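Local atomic coordinates of water-soluble chlorophyll protein (Brassicaceae, PDB entry 5HPZ), a protein that binds chlorophyll in a water-soluble tetramer built on the beta-trefoil fold of Kunitz-type protease inhibitors. Residues Phe60-Glu63 / Pro64-Gly68. Sequence-based numbering, arbitrary orientation.
Sequences FGYE and PVIAG. Unlike the reference sequence in segment 64-68: Ala67 (reference Ile).
The Tyr62 ring carries Ile66 on one face. Ile66 CD1 sits 4.0 Å from the centroid of that ring, 29° off its normal, a CH-pi contact. This methyl, Ile66 CD1, is offset toward the CD1-CE1 side of the ring, 3.5 Å from Tyr62 CD1. Ile66 CG2 lies over the same face near the rim, 3.9 Å from Tyr62 CD2 and CE2. The two branches of the isoleucine thus spread across both halves of the ring. With Ile66 CG1 anti to the carbonyl carbon (chi1 -56°) and the chain extended beyond it, CD1 reaches its place over the ring. Val65 O comes within 3.5 Å of Tyr62 CB and stands oblique to the ring.

The chain bends sharply at the cis peptide bond between Glu63 and Pro64. This bend follows the end of strand 58-62. Together with the positive phi of Val65 and Ile66, it carries the chain round so that Ile66 lies over the tyrosine. Glu63 bends at chi2 (64°), and its carboxylate carbon CD comes to 3.6 Å from Pro64 CA. No hydrogen bond links 60-63 to 64-68.

Polar ties come from the chain beyond: Tyr62 OH is hydrogen-bonded to Tyr73 N, and Glu63 O to Thr77 OG1. The contact lies at the surface, where the end of strand 58-62 meets the loop leading to strand 78-82. Its chemistry is mainly apolar: the CH-pi packing is consistent with Ile66 being steadied against a ring whose hydroxyl is tied to Tyr73.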
loop_
_atom_site.group_PDB
_atom_site.type_symbol
_atom_site.label_atom_id
_atom_site.label_comp_id
_atom_site.label_asym_id
_atom_site.label_seq_id
_atom_site.Cartn_x
_atom_site.Cartn_y
_atom_site.Cartn_z
ATOM N N PHE A 60 -11.093 -26.263 11.888
ATOM C CA PHE A 60 -10.365 -27.474 11.518
ATOM C C PHE A 60 -11.344 -28.543 10.976
ATOM O O PHE A 60 -12.452 -28.752 11.526
ATOM C CB PHE A 60 -9.709 -28.023 12.772
ATOM C CG PHE A 60 -8.989 -26.977 13.584
ATOM C CD1 PHE A 60 -7.786 -26.459 13.146
ATOM C CD2 PHE A 60 -9.535 -26.477 14.733
ATOM C CE1 PHE A 60 -7.123 -25.488 13.886
ATOM C CE2 PHE A 60 -8.859 -25.532 15.486
ATOM C CZ PHE A 60 -7.646 -25.033 15.052
ATOM N N GLY A 61 -10.939 -29.214 9.918
ATOM C CA GLY A 61 -11.732 -30.324 9.355
ATOM C C GLY A 61 -10.804 -31.475 9.001
ATOM O O GLY A 61 -9.697 -31.262 8.517
ATOM N N TYR A 62 -11.272 -32.700 9.215
ATOM C CA TYR A 62 -10.467 -33.874 8.935
ATOM C C TYR A 62 -10.301 -34.062 7.472
ATOM O O TYR A 62 -11.197 -33.790 6.700
ATOM C CB TYR A 62 -11.085 -35.142 9.513
ATOM C CG TYR A 62 -11.032 -35.212 11.025
ATOM C CD1 TYR A 62 -9.818 -35.415 11.702
ATOM C CD2 TYR A 62 -12.211 -35.086 11.790
ATOM C CE1 TYR A 62 -9.784 -35.485 13.093
ATOM C CE2 TYR A 62 -12.185 -35.140 13.176
ATOM C CZ TYR A 62 -10.972 -35.347 13.836
ATOM O OH TYR A 62 -10.981 -35.407 15.244
ATOM N N GLU A 63 -9.136 -34.555 7.105
ATOM C CA GLU A 63 -8.841 -34.896 5.751
ATOM C C GLU A 63 -7.659 -35.828 5.887
ATOM O O GLU A 63 -6.650 -35.446 6.521
ATOM C CB GLU A 63 -8.466 -33.657 4.926
ATOM C CG GLU A 63 -7.801 -33.986 3.584
ATOM C CD GLU A 63 -8.714 -34.736 2.649
ATOM O OE1 GLU A 63 -9.950 -34.431 2.635
ATOM O OE2 GLU A 63 -8.181 -35.621 1.940
ATOM N N PRO A 64 -7.789 -37.060 5.383
ATOM C CA PRO A 64 -9.062 -37.570 4.828
ATOM C C PRO A 64 -10.102 -37.762 5.927
ATOM O O PRO A 64 -9.815 -37.493 7.122
ATOM C CB PRO A 64 -8.683 -38.920 4.182
ATOM C CG PRO A 64 -7.262 -39.198 4.580
ATOM C CD PRO A 64 -6.627 -37.901 5.045
ATOM N N VAL A 65 -11.324 -38.080 5.514
ATOM C CA VAL A 65 -12.194 -39.043 6.230
ATOM C C VAL A 65 -12.584 -38.752 7.696
ATOM O O VAL A 65 -13.032 -37.662 8.024
ATOM C CB VAL A 65 -11.615 -40.512 6.028
ATOM C CG1 VAL A 65 -10.410 -40.845 6.941
ATOM C CG2 VAL A 65 -12.699 -41.603 6.097
ATOM N N ILE A 66 -12.481 -39.758 8.551
ATOM C CA ILE A 66 -12.992 -39.724 9.914
ATOM C C ILE A 66 -14.482 -39.399 9.961
ATOM O O ILE A 66 -14.914 -38.295 10.351
ATOM C CB ILE A 66 -12.103 -38.876 10.835
ATOM C CG1 ILE A 66 -10.684 -39.468 10.742
ATOM C CG2 ILE A 66 -12.661 -38.889 12.260
ATOM C CD1 ILE A 66 -9.662 -38.918 11.688
ATOM N N ALA A 67 -15.247 -40.411 9.532
ATOM C CA ALA A 67 -16.703 -40.438 9.649
ATOM C C ALA A 67 -16.980 -41.095 10.983
ATOM O O ALA A 67 -17.227 -42.298 11.061
ATOM C CB ALA A 67 -17.341 -41.216 8.495
ATOM N N GLY A 68 -16.899 -40.287 12.027
ATOM C CA GLY A 68 -17.096 -40.736 13.383
ATOM C C GLY A 68 -17.504 -39.652 14.373
ATOM O O GLY A 68 -18.357 -39.874 15.228
#